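Local coordinates for DSBA-like thioredoxin domain-containing protein (Nitrosomonas europaea, PDB 2IN3), which is a putative protein disulfide isomerase of the DsbA family, FrnE-like subfamily, and probably acts as a thiol-disulfide oxidoreductase, at residues Ala14-Cys18 against Tyr91-Cys97; Gly23-Val27 against Tyr195-Leu201; Lys7-Ile13 against Phe38-Met44; Ser102-Glu107 against Arg148-Phe153. Where two conformers were deposited one is given. Residue numbers count along the deposited sequence, not the author numbering.

Interaction 1 (Ala14-Cys18 against Tyr91-Cys97)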
loop_
_atom_site.group_PDB
_atom_site.type_symbol
_atom_site.label_atom_id
_atom_site.label_comp_id
_atom_site.label_asym_id
_atom_site.label_seq_id
_atom_site.Cartn_x
_atom_site.Cartn_y
_atom_site.Cartn_z
ATOM N N ALA A 14 0.353 4.283 -1.381
ATOM C CA ALA A 14 0.931 2.988 -1.775
ATOM C C ALA A 14 -0.119 2.061 -2.323
ATOM O O ALA A 14 -1.315 2.252 -2.086
ATOM C CB ALA A 14 1.655 2.348 -0.621
ATOM N N ASP A 15 0.340 1.073 -3.071
ATOM C CA ASP A 15 -0.505 0.045 -3.640
ATOM C C ASP A 15 0.124 -1.295 -3.261
ATOM O O ASP A 15 1.336 -1.465 -3.434
ATOM C CB ASP A 15 -0.487 0.196 -5.165
ATOM C CG ASP A 15 -1.471 -0.726 -5.849
ATOM O OD1 ASP A 15 -1.312 -1.964 -5.740
ATOM O OD2 ASP A 15 -2.426 -0.209 -6.489
ATOM N N PRO A 16 -0.682 -2.248 -2.748
ATOM C CA PRO A 16 -0.209 -3.595 -2.374
ATOM C C PRO A 16 0.505 -4.341 -3.525
ATOM O O PRO A 16 1.313 -5.232 -3.256
ATOM C CB PRO A 16 -1.512 -4.358 -2.080
ATOM C CG PRO A 16 -2.520 -3.344 -1.819
ATOM C CD PRO A 16 -2.139 -2.107 -2.559
HETATM N N MSE A 17 0.180 -4.013 -4.779
HETATM C CA MSE A 17 0.862 -4.639 -5.938
HETATM C C MSE A 17 1.944 -3.787 -6.586
HETATM O O MSE A 17 2.268 -3.975 -7.752
HETATM C CB MSE A 17 -0.149 -5.107 -7.001
HETATM C CG MSE A 17 -1.103 -6.156 -6.436
HETATM SE SE MSE A 17 -2.695 -6.414 -7.507
HETATM C CE MSE A 17 -1.993 -7.592 -8.902
ATOM N N CYS A 18 2.515 -2.891 -5.793
ATOM C CA CYS A 18 3.692 -2.129 -6.135
ATOM C C CYS A 18 4.910 -2.728 -5.389
ATOM O O CYS A 18 4.891 -2.828 -4.164
ATOM C CB CYS A 18 3.457 -0.676 -5.737
ATOM S SG CYS A 18 4.961 0.337 -5.712
ATOM N N TYR A 91 -3.262 -7.870 -14.261
ATOM C CA TYR A 91 -2.662 -7.051 -13.214
ATOM C C TYR A 91 -3.627 -5.929 -12.739
ATOM O O TYR A 91 -3.349 -4.732 -12.915
ATOM C CB TYR A 91 -1.309 -6.499 -13.707
ATOM C CG TYR A 91 -0.308 -6.310 -12.593
ATOM C CD1 TYR A 91 0.735 -7.220 -12.400
ATOM C CD2 TYR A 91 -0.421 -5.235 -11.707
ATOM C CE1 TYR A 91 1.650 -7.055 -11.363
ATOM C CE2 TYR A 91 0.483 -5.066 -10.654
ATOM C CZ TYR A 91 1.508 -5.976 -10.493
ATOM O OH TYR A 91 2.381 -5.796 -9.460
ATOM N N ASP A 92 -4.754 -6.336 -12.145
ATOM C CA ASP A 92 -5.779 -5.409 -11.653
ATOM C C ASP A 92 -5.550 -5.037 -10.193
ATOM O O ASP A 92 -5.794 -5.848 -9.283
ATOM C CB ASP A 92 -7.191 -5.988 -11.830
ATOM C CG ASP A 92 -8.291 -5.012 -11.389
ATOM O OD1 ASP A 92 -8.007 -3.797 -11.218
ATOM O OD2 ASP A 92 -9.459 -5.448 -11.217
ATOM N N THR A 93 -5.079 -3.816 -9.964
ATOM C CA THR A 93 -4.709 -3.388 -8.618
ATOM C C THR A 93 -5.890 -2.827 -7.795
ATOM O O THR A 93 -5.764 -2.631 -6.585
ATOM C CB THR A 93 -3.546 -2.365 -8.636
ATOM O OG1 THR A 93 -3.965 -1.198 -9.331
ATOM C CG2 THR A 93 -2.288 -2.907 -9.371
ATOM N N GLU A 94 -7.042 -2.604 -8.415
ATOM C CA GLU A 94 -8.138 -1.949 -7.704
ATOM C C GLU A 94 -8.757 -2.749 -6.548
ATOM O O GLU A 94 -9.043 -2.163 -5.488
ATOM C CB GLU A 94 -9.218 -1.408 -8.676
ATOM C CG GLU A 94 -10.288 -0.544 -8.026
ATOM C CD GLU A 94 -11.423 -1.357 -7.433
ATOM O OE1 GLU A 94 -11.538 -2.543 -7.808
ATOM O OE2 GLU A 94 -12.209 -0.820 -6.609
ATOM N N PRO A 95 -9.072 -4.054 -6.762
ATOM C CA PRO A 95 -9.681 -4.780 -5.643
ATOM C C PRO A 95 -8.843 -4.827 -4.355
ATOM O O PRO A 95 -9.409 -4.691 -3.279
ATOM C CB PRO A 95 -9.896 -6.180 -6.220
ATOM C CG PRO A 95 -10.159 -5.902 -7.690
ATOM C CD PRO A 95 -9.080 -4.881 -7.986
ATOM N N ALA A 96 -7.523 -4.995 -4.464
ATOM C CA ALA A 96 -6.691 -5.033 -3.276
ATOM C C ALA A 96 -6.714 -3.659 -2.599
ATOM O O ALA A 96 -6.799 -3.577 -1.378
ATOM C CB ALA A 96 -5.248 -5.453 -3.621
ATOM N N CYS A 97 -6.613 -2.593 -3.381
ATOM C CA CYS A 97 -6.769 -1.233 -2.812
ATOM C C CYS A 97 -8.103 -1.077 -2.066
ATOM O O CYS A 97 -8.146 -0.566 -0.940
ATOM C CB CYS A 97 -6.655 -0.181 -3.908
ATOM S SG CYS A 97 -5.025 -0.022 -4.549
HETATM O O HOH W 1 -3.217 -3.876 -5.683
#
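Residues Asp15 to Cys18 form a type I beta turn, closed by Cys18 N to Asp15 O at 3.0 Å, and this turn faces the start of helix 94-106. The nearest CA pairs are Met17 CA to Thr93 CA at 6.3 Å and Asp15 CA to Cys97 CA at 6.4 Å, so side chains and one water fill the gap. Asp15 OD1 accepts from Met17 N (2.7 Å), an Asx turn, and from water 1 (2.7 Å), which also donates to Thr93 O (3.0 Å). Asp15 OD2 comes within 3.2 Å of both Thr93 CB and Cys97 SG. Selenomethionine Met17 buries the most surface. Its CE sits over the Tyr91 ring, 4.0 Å from the centroid, a CH-pi contact, and its SE makes an oblique Met-aromatic contact at 5.2 Å. Pro16 CG rests on Ala96 CB at 3.9 Å. Within its own segment, Asp92 OD1 caps Glu94 N at 3.2 Å. In this DsbA-like fold the turn leads to Cys18, N-cap of helix 19-35 and first cysteine of a probable thioredoxin-type CxxC motif. A very short hydrogen bond, Tyr91 OH to Met17 O (2.5 Å), the water bridge and the Met17 and Pro16 packing together hold this turn against the start of helix 94-106.

Interaction 2 (Gly23-Val27 against Tyr195-Leu201)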
loop_
_atom_site.group_PDB
_atom_site.type_symbol
_atom_site.label_atom_id
_atom_site.label_comp_id
_atom_site.label_asym_id
_atom_site.label_seq_id
_atom_site.Cartn_x
_atom_site.Cartn_y
_atom_site.Cartn_z
ATOM N N GLY A 23 9.162 -3.451 -0.853
ATOM C CA GLY A 23 10.533 -3.162 -0.388
ATOM C C GLY A 23 10.535 -2.226 0.821
ATOM O O GLY A 23 11.391 -2.317 1.710
ATOM N N PHE A 24 9.567 -1.325 0.839
ATOM C CA PHE A 24 9.501 -0.236 1.817
ATOM C C PHE A 24 8.701 -0.656 3.050
ATOM O O PHE A 24 8.675 0.084 4.044
ATOM C CB PHE A 24 8.788 0.942 1.133
ATOM C CG PHE A 24 8.882 2.263 1.855
ATOM C CD1 PHE A 24 10.082 2.941 1.930
ATOM C CD2 PHE A 24 7.732 2.832 2.436
ATOM C CE1 PHE A 24 10.165 4.194 2.561
ATOM C CE2 PHE A 24 7.786 4.089 3.051
ATOM C CZ PHE A 24 9.010 4.772 3.104
ATOM N N ALA A 25 8.049 -1.823 3.006
ATOM C CA ALA A 25 7.214 -2.235 4.170
ATOM C C ALA A 25 7.969 -2.187 5.534
ATOM O O ALA A 25 7.409 -1.682 6.524
ATOM C CB ALA A 25 6.506 -3.575 3.935
ATOM N N PRO A 26 9.228 -2.693 5.600
ATOM C CA PRO A 26 9.950 -2.560 6.875
ATOM C C PRO A 26 10.214 -1.112 7.307
ATOM O O PRO A 26 10.316 -0.836 8.506
ATOM C CB PRO A 26 11.279 -3.273 6.598
ATOM C CG PRO A 26 10.949 -4.272 5.532
ATOM C CD PRO A 26 10.021 -3.486 4.629
ATOM N N VAL A 27 10.352 -0.197 6.341
ATOM C CA VAL A 27 10.689 1.198 6.640
ATOM C C VAL A 27 9.451 1.893 7.212
ATOM O O VAL A 27 9.497 2.558 8.256
ATOM C CB VAL A 27 11.150 1.934 5.358
ATOM C CG1 VAL A 27 11.434 3.435 5.654
ATOM C CG2 VAL A 27 12.371 1.228 4.758
ATOM N N TYR A 195 10.854 4.789 -2.855
ATOM C CA TYR A 195 11.578 4.100 -1.777
ATOM C C TYR A 195 12.801 4.925 -1.354
ATOM O O TYR A 195 13.570 5.393 -2.202
ATOM C CB TYR A 195 12.075 2.720 -2.253
ATOM C CG TYR A 195 13.032 2.044 -1.268
ATOM C CD1 TYR A 195 12.551 1.220 -0.224
ATOM C CD2 TYR A 195 14.401 2.235 -1.372
ATOM C CE1 TYR A 195 13.450 0.623 0.699
ATOM C CE2 TYR A 195 15.291 1.630 -0.489
ATOM C CZ TYR A 195 14.809 0.839 0.547
ATOM O OH TYR A 195 15.735 0.268 1.394
ATOM N N ARG A 196 12.981 5.105 -0.049
ATOM C CA ARG A 196 14.276 5.607 0.474
ATOM C C ARG A 196 14.521 4.847 1.775
ATOM O O ARG A 196 13.560 4.388 2.413
ATOM C CB ARG A 196 14.249 7.144 0.713
ATOM C CG ARG A 196 14.156 8.004 -0.582
ATOM C CD ARG A 196 14.257 9.526 -0.343
ATOM N NE ARG A 196 15.663 9.922 -0.130
ATOM C CZ ARG A 196 16.092 11.135 0.240
ATOM N NH1 ARG A 196 17.394 11.340 0.417
ATOM N NH2 ARG A 196 15.244 12.147 0.424
ATOM N N PRO A 197 15.791 4.689 2.176
ATOM C CA PRO A 197 16.106 4.028 3.454
ATOM C C PRO A 197 15.586 4.781 4.682
ATOM O O PRO A 197 15.326 5.990 4.611
ATOM C CB PRO A 197 17.638 3.969 3.459
ATOM C CG PRO A 197 18.038 4.117 2.014
ATOM C CD PRO A 197 17.010 5.029 1.416
ATOM N N ILE A 198 15.425 4.058 5.781
ATOM C CA ILE A 198 14.910 4.618 7.047
ATOM C C ILE A 198 15.726 5.833 7.541
ATOM O O ILE A 198 15.158 6.770 8.123
ATOM C CB ILE A 198 14.775 3.498 8.140
ATOM C CG1 ILE A 198 14.008 3.943 9.381
ATOM C CG2 ILE A 198 16.129 2.966 8.596
ATOM C CD1 ILE A 198 12.589 4.365 9.142
ATOM N N GLU A 199 17.039 5.836 7.290
ATOM C CA GLU A 199 17.876 6.967 7.755
ATOM C C GLU A 199 17.468 8.270 7.063
ATOM O O GLU A 199 17.331 9.314 7.709
ATOM C CB GLU A 199 19.383 6.689 7.546
ATOM C CG GLU A 199 19.953 5.657 8.510
ATOM C CD GLU A 199 19.727 4.211 8.031
ATOM O OE1 GLU A 199 19.336 3.998 6.859
ATOM O OE2 GLU A 199 19.944 3.292 8.843
ATOM N N ALA A 200 17.258 8.211 5.745
ATOM C CA ALA A 200 16.820 9.401 5.010
ATOM C C ALA A 200 15.443 9.888 5.486
ATOM O O ALA A 200 15.227 11.084 5.622
ATOM C CB ALA A 200 16.808 9.142 3.515
ATOM N N LEU A 201 14.537 8.978 5.778
ATOM C CA LEU A 201 13.184 9.393 6.125
ATOM C C LEU A 201 13.101 9.897 7.559
ATOM O O LEU A 201 12.318 10.800 7.852
ATOM C CB LEU A 201 12.199 8.276 5.855
ATOM C CG LEU A 201 12.350 7.862 4.387
ATOM C CD1 LEU A 201 11.942 6.447 4.242
ATOM C CD2 LEU A 201 11.562 8.769 3.447
#
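Val27, Tyr195 and Phe24 carry most of this contact, which is made without hydrogen bonds between the segments. Val27 points its CA-to-CB bond at the other segment and meets several partners: its CG1 lies 3.4 Å from Leu201 CD1, in the conformer given, and 3.8 Å from Ile198 CD1, and its CG2 is 4.2 Å from Tyr195 CE1. One turn earlier, the Phe24 ring offers its edge, with Phe24 CD1 3.7 Å from Tyr195 CD1 and Phe24 CE1 3.3 Å from Leu201 CD1 of the same conformer. Tyr195 also reaches the backbone, its CE1 lying 3.7 Å from Gly23 O. Arg196 O is buried here with no polar partner in the model, 3.4 Å from Phe24 CE1. The first helix of the thioredoxin fold, 19-35, begins at the probable CxxC motif, is kinked at Pro26 and Val27, and packs on the loop and first turn of the C-terminal helix 198-211. Trp20 adds its ring to Tyr195, Pro178 of the loop before strand 179-184 touches Phe24, and Asn30 and Ile31 extend the packing on Ile198 farther along helix 19-35.

Interaction 3 (Lys7-Ile13 against Phe38-Met44)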
loop_
_atom_site.group_PDB
_atom_site.type_symbol
_atom_site.label_atom_id
_atom_site.label_comp_id
_atom_site.label_asym_id
_atom_site.label_seq_id
_atom_site.Cartn_x
_atom_site.Cartn_y
_atom_site.Cartn_z
ATOM N N LYS A 7 -3.142 15.722 15.921
ATOM C CA LYS A 7 -1.886 15.357 15.312
ATOM C C LYS A 7 -1.936 15.522 13.804
ATOM O O LYS A 7 -2.970 15.271 13.191
ATOM C CB LYS A 7 -1.531 13.906 15.636
ATOM C CG LYS A 7 -0.955 13.728 17.012
ATOM C CD LYS A 7 -0.331 12.368 17.150
ATOM C CE LYS A 7 -1.360 11.315 16.998
ATOM N NZ LYS A 7 -0.828 10.047 17.533
ATOM N N PRO A 8 -0.798 15.922 13.203
ATOM C CA PRO A 8 -0.670 15.892 11.766
ATOM C C PRO A 8 -0.830 14.457 11.284
ATOM O O PRO A 8 -0.577 13.514 12.054
ATOM C CB PRO A 8 0.768 16.356 11.534
ATOM C CG PRO A 8 1.085 17.187 12.720
ATOM C CD PRO A 8 0.418 16.452 13.846
ATOM N N VAL A 9 -1.237 14.299 10.030
ATOM C CA VAL A 9 -1.445 12.981 9.456
ATOM C C VAL A 9 -0.315 12.755 8.482
ATOM O O VAL A 9 0.034 13.648 7.695
ATOM C CB VAL A 9 -2.823 12.859 8.712
ATOM C CG1 VAL A 9 -2.921 11.528 7.957
ATOM C CG2 VAL A 9 -3.997 13.015 9.674
ATOM N N LEU A 10 0.266 11.571 8.558
ATOM C CA LEU A 10 1.294 11.153 7.620
ATOM C C LEU A 10 0.608 10.109 6.743
ATOM O O LEU A 10 0.273 8.988 7.201
ATOM C CB LEU A 10 2.521 10.569 8.353
ATOM C CG LEU A 10 3.635 10.017 7.424
ATOM C CD1 LEU A 10 4.268 11.112 6.566
ATOM C CD2 LEU A 10 4.729 9.254 8.204
ATOM N N TRP A 11 0.326 10.522 5.514
ATOM C CA TRP A 11 -0.268 9.634 4.510
ATOM C C TRP A 11 0.778 8.753 3.821
ATOM O O TRP A 11 1.714 9.262 3.186
ATOM C CB TRP A 11 -1.024 10.447 3.447
ATOM C CG TRP A 11 -2.245 11.132 3.947
ATOM C CD1 TRP A 11 -2.395 12.467 4.210
ATOM C CD2 TRP A 11 -3.506 10.518 4.249
ATOM N NE1 TRP A 11 -3.682 12.727 4.652
ATOM C CE2 TRP A 11 -4.382 11.548 4.678
ATOM C CE3 TRP A 11 -3.979 9.193 4.199
ATOM C CZ2 TRP A 11 -5.713 11.296 5.070
ATOM C CZ3 TRP A 11 -5.314 8.947 4.573
ATOM C CH2 TRP A 11 -6.151 9.993 5.006
ATOM N N TYR A 12 0.580 7.450 3.915
ATOM C CA TYR A 12 1.364 6.494 3.155
ATOM C C TYR A 12 0.603 6.161 1.872
ATOM O O TYR A 12 -0.462 5.548 1.919
ATOM C CB TYR A 12 1.616 5.225 3.997
ATOM C CG TYR A 12 2.413 4.149 3.292
ATOM C CD1 TYR A 12 3.574 4.458 2.576
ATOM C CD2 TYR A 12 2.003 2.833 3.357
ATOM C CE1 TYR A 12 4.334 3.434 1.953
ATOM C CE2 TYR A 12 2.739 1.784 2.725
ATOM C CZ TYR A 12 3.885 2.111 2.024
ATOM O OH TYR A 12 4.599 1.100 1.424
ATOM N N ILE A 13 1.136 6.624 0.738
ATOM C CA ILE A 13 0.438 6.511 -0.528
ATOM C C ILE A 13 1.101 5.367 -1.263
ATOM O O ILE A 13 2.265 5.468 -1.708
ATOM C CB ILE A 13 0.492 7.828 -1.360
ATOM C CG1 ILE A 13 -0.122 8.995 -0.552
ATOM C CG2 ILE A 13 -0.243 7.650 -2.666
ATOM C CD1 ILE A 13 0.065 10.383 -1.162
ATOM N N PHE A 38 3.364 11.255 17.509
ATOM C CA PHE A 38 3.521 12.606 16.962
ATOM C C PHE A 38 2.831 12.806 15.610
ATOM O O PHE A 38 2.511 13.938 15.238
ATOM C CB PHE A 38 5.013 12.911 16.820
ATOM C CG PHE A 38 5.794 12.600 18.066
ATOM C CD1 PHE A 38 5.603 13.359 19.221
ATOM C CD2 PHE A 38 6.699 11.532 18.092
ATOM C CE1 PHE A 38 6.305 13.078 20.388
ATOM C CE2 PHE A 38 7.402 11.234 19.262
ATOM C CZ PHE A 38 7.207 12.019 20.404
ATOM N N LEU A 39 2.620 11.708 14.889
ATOM C CA LEU A 39 1.970 11.726 13.580
ATOM C C LEU A 39 0.944 10.596 13.522
ATOM O O LEU A 39 1.204 9.502 14.019
ATOM C CB LEU A 39 3.019 11.525 12.472
ATOM C CG LEU A 39 4.047 12.639 12.257
ATOM C CD1 LEU A 39 5.185 12.191 11.335
ATOM C CD2 LEU A 39 3.355 13.911 11.712
ATOM N N THR A 40 -0.233 10.840 12.946
ATOM C CA THR A 40 -1.160 9.720 12.729
ATOM C C THR A 40 -0.886 9.161 11.351
ATOM O O THR A 40 -1.055 9.874 10.359
ATOM C CB THR A 40 -2.627 10.132 12.830
ATOM O OG1 THR A 40 -2.837 10.804 14.080
ATOM C CG2 THR A 40 -3.533 8.885 12.766
ATOM N N VAL A 41 -0.447 7.907 11.294
ATOM C CA VAL A 41 0.050 7.330 10.031
ATOM C C VAL A 41 -1.092 6.545 9.403
ATOM O O VAL A 41 -1.673 5.667 10.050
ATOM C CB VAL A 41 1.326 6.439 10.183
ATOM C CG1 VAL A 41 1.847 6.077 8.795
ATOM C CG2 VAL A 41 2.458 7.183 10.944
ATOM N N LYS A 42 -1.468 6.917 8.176
ATOM C CA LYS A 42 -2.659 6.335 7.532
ATOM C C LYS A 42 -2.332 5.931 6.094
ATOM O O LYS A 42 -1.403 6.449 5.533
ATOM C CB LYS A 42 -3.806 7.337 7.537
ATOM C CG LYS A 42 -4.333 7.732 8.922
ATOM C CD LYS A 42 -5.421 8.808 8.867
ATOM C CE LYS A 42 -6.712 8.297 8.303
ATOM N NZ LYS A 42 -7.832 9.291 8.519
ATOM N N ILE A 43 -3.091 5.003 5.502
ATOM C CA ILE A 43 -2.799 4.585 4.114
ATOM C C ILE A 43 -3.837 5.227 3.203
ATOM O O ILE A 43 -5.035 5.232 3.528
ATOM C CB ILE A 43 -2.838 3.034 3.919
ATOM C CG1 ILE A 43 -1.770 2.358 4.767
ATOM C CG2 ILE A 43 -2.573 2.638 2.412
ATOM C CD1 ILE A 43 -1.718 0.836 4.593
HETATM N N MSE A 44 -3.362 5.779 2.086
HETATM C CA MSE A 44 -4.204 6.221 0.980
HETATM C C MSE A 44 -3.808 5.362 -0.238
HETATM O O MSE A 44 -2.810 5.644 -0.928
HETATM C CB MSE A 44 -4.018 7.724 0.703
HETATM C CG MSE A 44 -5.160 8.323 -0.119
HETATM SE SE MSE A 44 -4.885 10.221 -0.536
HETATM C CE MSE A 44 -5.431 10.959 1.188
HETATM O O HOH W 2 -4.421 12.822 13.760
#
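A selenomethionine methyl group sits over the face of a tryptophan on the adjacent strand: Met44 CE is 3.6 Å from the centroid of the Trp11 six-membered ring and only 8° off its normal, a CH-pi contact, while Met44 SE, oblique at 5.2 Å from that centroid, makes the Met-aromatic one. The pairing is diagonal, since Trp11 bridges Lys42. The strands run parallel, their axes 32° from alignment. Toward strand 40-45 the groups come from Pro8, Leu10 and Tyr12: Thr40 N to Pro8 O (2.8 Å), Leu10 N to Thr40 O (2.8 Å), Lys42 N to Leu10 O (2.9 Å), Tyr12 N to Lys42 O (2.7 Å) and Met44 N to Tyr12 O (2.9 Å). Val9, Trp11 and Ile13 bond strand 179-184 instead. These strands flank helix 19-35 in the beta-alpha-beta crossover that opens the thioredoxin fold. Leu10, Tyr12, Val41 and Ile43 share one sheet face, covered by helices 19-35 and 111-123. On the other, Trp11 NE1 is hydrogen-bonded to Glu183 OE1, and Trp172 meets the Trp11 ring edge-to-face. Water 2 links Lys7 O (2.9 Å) and Thr40 OG1 (2.6 Å).

Interaction 4 (Ser102-Glu107 against Arg148-Phe153)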
loop_
_atom_site.group_PDB
_atom_site.type_symbol
_atom_site.label_atom_id
_atom_site.label_comp_id
_atom_site.label_asym_id
_atom_site.label_seq_id
_atom_site.Cartn_x
_atom_site.Cartn_y
_atom_site.Cartn_z
ATOM N N SER A 102 -11.689 -0.898 2.774
ATOM C CA SER A 102 -12.691 -1.606 3.554
ATOM C C SER A 102 -12.287 -1.845 5.015
ATOM O O SER A 102 -13.087 -1.604 5.923
ATOM C CB SER A 102 -13.044 -2.956 2.911
ATOM O OG SER A 102 -13.636 -2.789 1.628
ATOM N N VAL A 103 -11.057 -2.316 5.228
ATOM C CA VAL A 103 -10.562 -2.573 6.576
ATOM C C VAL A 103 -10.431 -1.246 7.354
ATOM O O VAL A 103 -10.685 -1.190 8.562
ATOM C CB VAL A 103 -9.221 -3.344 6.525
ATOM C CG1 VAL A 103 -8.556 -3.386 7.919
ATOM C CG2 VAL A 103 -9.449 -4.769 5.957
ATOM N N SER A 104 -10.088 -0.170 6.657
ATOM C CA SER A 104 -10.047 1.152 7.293
ATOM C C SER A 104 -11.412 1.579 7.878
ATOM O O SER A 104 -11.439 2.320 8.861
ATOM C CB SER A 104 -9.496 2.232 6.345
ATOM O OG SER A 104 -10.501 2.680 5.448
ATOM N N LEU A 105 -12.518 1.120 7.274
ATOM C CA LEU A 105 -13.881 1.407 7.740
ATOM C C LEU A 105 -14.300 0.469 8.882
ATOM O O LEU A 105 -15.157 0.818 9.721
ATOM C CB LEU A 105 -14.871 1.244 6.570
ATOM C CG LEU A 105 -14.579 2.108 5.328
ATOM C CD1 LEU A 105 -15.515 1.857 4.166
ATOM C CD2 LEU A 105 -14.610 3.560 5.716
ATOM N N ILE A 106 -13.724 -0.724 8.885
ATOM C CA ILE A 106 -14.043 -1.744 9.882
ATOM C C ILE A 106 -13.180 -1.624 11.152
ATOM O O ILE A 106 -13.714 -1.514 12.268
ATOM C CB ILE A 106 -13.912 -3.186 9.296
ATOM C CG1 ILE A 106 -14.833 -3.339 8.080
ATOM C CG2 ILE A 106 -14.271 -4.241 10.387
ATOM C CD1 ILE A 106 -14.601 -4.616 7.297
ATOM N N GLU A 107 -11.863 -1.691 10.980
ATOM C CA GLU A 107 -10.926 -1.656 12.112
ATOM C C GLU A 107 -9.655 -0.939 11.656
ATOM O O GLU A 107 -8.728 -1.584 11.166
ATOM C CB GLU A 107 -10.611 -3.074 12.652
ATOM C CG GLU A 107 -11.788 -3.800 13.313
ATOM C CD GLU A 107 -11.420 -5.161 13.888
ATOM O OE1 GLU A 107 -11.309 -5.272 15.126
ATOM O OE2 GLU A 107 -11.254 -6.127 13.113
ATOM N N ARG A 148 -18.300 -9.302 8.198
ATOM C CA ARG A 148 -18.101 -7.862 8.290
ATOM C C ARG A 148 -17.375 -7.365 7.034
ATOM O O ARG A 148 -17.794 -6.377 6.424
ATOM C CB ARG A 148 -17.374 -7.465 9.594
ATOM C CG ARG A 148 -18.231 -7.628 10.870
ATOM C CD ARG A 148 -17.390 -7.856 12.152
ATOM N NE ARG A 148 -16.917 -6.620 12.801
ATOM C CZ ARG A 148 -15.640 -6.253 12.981
ATOM N NH1 ARG A 148 -14.609 -7.000 12.555
ATOM N NH2 ARG A 148 -15.386 -5.102 13.598
ATOM N N PHE A 149 -16.325 -8.085 6.624
ATOM C CA PHE A 149 -15.510 -7.691 5.471
ATOM C C PHE A 149 -16.232 -7.695 4.125
ATOM O O PHE A 149 -16.112 -6.728 3.365
ATOM C CB PHE A 149 -14.247 -8.556 5.343
ATOM C CG PHE A 149 -13.397 -8.191 4.147
ATOM C CD1 PHE A 149 -12.492 -7.146 4.230
ATOM C CD2 PHE A 149 -13.538 -8.868 2.933
ATOM C CE1 PHE A 149 -11.698 -6.778 3.114
ATOM C CE2 PHE A 149 -12.762 -8.511 1.826
ATOM C CZ PHE A 149 -11.840 -7.465 1.921
ATOM N N THR A 150 -16.922 -8.792 3.804
ATOM C CA THR A 150 -17.479 -8.936 2.450
ATOM C C THR A 150 -18.554 -7.881 2.081
ATOM O O THR A 150 -18.463 -7.285 1.000
ATOM C CB THR A 150 -17.961 -10.370 2.143
ATOM O OG1 THR A 150 -16.854 -11.270 2.259
ATOM C CG2 THR A 150 -18.504 -10.470 0.726
ATOM N N PRO A 151 -19.558 -7.638 2.953
ATOM C CA PRO A 151 -20.516 -6.557 2.621
ATOM C C PRO A 151 -19.828 -5.193 2.365
ATOM O O PRO A 151 -20.215 -4.476 1.414
ATOM C CB PRO A 151 -21.411 -6.483 3.861
ATOM C CG PRO A 151 -21.360 -7.877 4.437
ATOM C CD PRO A 151 -19.916 -8.300 4.222
ATOM N N VAL A 152 -18.833 -4.853 3.194
ATOM C CA VAL A 152 -18.097 -3.594 3.034
ATOM C C VAL A 152 -17.324 -3.565 1.711
ATOM O O VAL A 152 -17.481 -2.620 0.939
ATOM C CB VAL A 152 -17.203 -3.252 4.274
ATOM C CG1 VAL A 152 -16.361 -1.974 4.037
ATOM C CG2 VAL A 152 -18.094 -3.090 5.532
ATOM N N PHE A 153 -16.559 -4.626 1.425
ATOM C CA PHE A 153 -15.822 -4.750 0.154
ATOM C C PHE A 153 -16.707 -4.586 -1.108
ATOM O O PHE A 153 -16.303 -3.969 -2.116
ATOM C CB PHE A 153 -15.044 -6.080 0.105
ATOM C CG PHE A 153 -14.309 -6.301 -1.187
ATOM C CD1 PHE A 153 -13.045 -5.737 -1.387
ATOM C CD2 PHE A 153 -14.881 -7.055 -2.208
ATOM C CE1 PHE A 153 -12.367 -5.926 -2.578
ATOM C CE2 PHE A 153 -14.207 -7.258 -3.412
ATOM C CZ PHE A 153 -12.949 -6.695 -3.600
#
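Ile106 spreads over the other helix, its CD1 3.7 Å from Phe149 CA, its CG1 4.1 Å from Val152 CG2, and its CG2 lying over one face of the Arg148 guanidinium, 3.5 Å from Arg148 NH2. This is helix-against-helix packing inside the helical insertion that DsbA-like proteins carry on the thioredoxin fold, here the end of helix 94-106 on helix 146-154. The short axes cross at 123° and come no closer than 9.5 Å, a separation filled by branched and aromatic side chains. The backbones converge toward Ser102, whose CA is 5.6 Å from Phe153 CA; at the other end Ile106 CA and Arg148 CA are 7.5 Å apart. A small residue suits the narrow end: Ser102 CB touches Val152 CG1 at 3.6 Å and Phe149 CE1 at 4.1 Å, while its hydroxyl is bonded within its own helix, to Arg98 O. Val103 CG2 meets the edge of the Phe149 ring, 4.1 Å from Phe149 CE1, and Leu105 CD1 lies 3.9 Å from Val152 CG1. Phe149 and Phe153 also lean on helix 132-141, so the pair belongs to a larger bundle. Toward the solvent side the chemistry turns ionic. Glu107, the first residue to leave the helix, already has Lys110 as a salt-bridge partner, and its OE2 forms a further salt bridge at the edge of the Arg148 guanidinium, 3.5 Å from Arg148 NH1.

In the fold
The four contacts show how interaction chemistry follows place in the fold. Interaction 1 is the most buried and combines a water with a very short hydrogen bond; interactions 2, 3 and 4 are partly buried. Interaction 3 relies on backbone bonding between strands, interaction 2 on apolar side chains, and interaction 4 on apolar packing with a salt bridge at its exposed margin. Interactions 1 and 3 each include a Met-aromatic contact and adjoin in the sequence, strand 9-14 leading into the turn of interaction 1. Interactions 2 and 3 meet where Phe24 CD2 lies 3.5 Å from Tyr12 CE1. Interactions 1 and 4 share helix 94-106. Interactions 2 and 4 lie on opposite sides of the chain's centre, their centres about 28 Å apart.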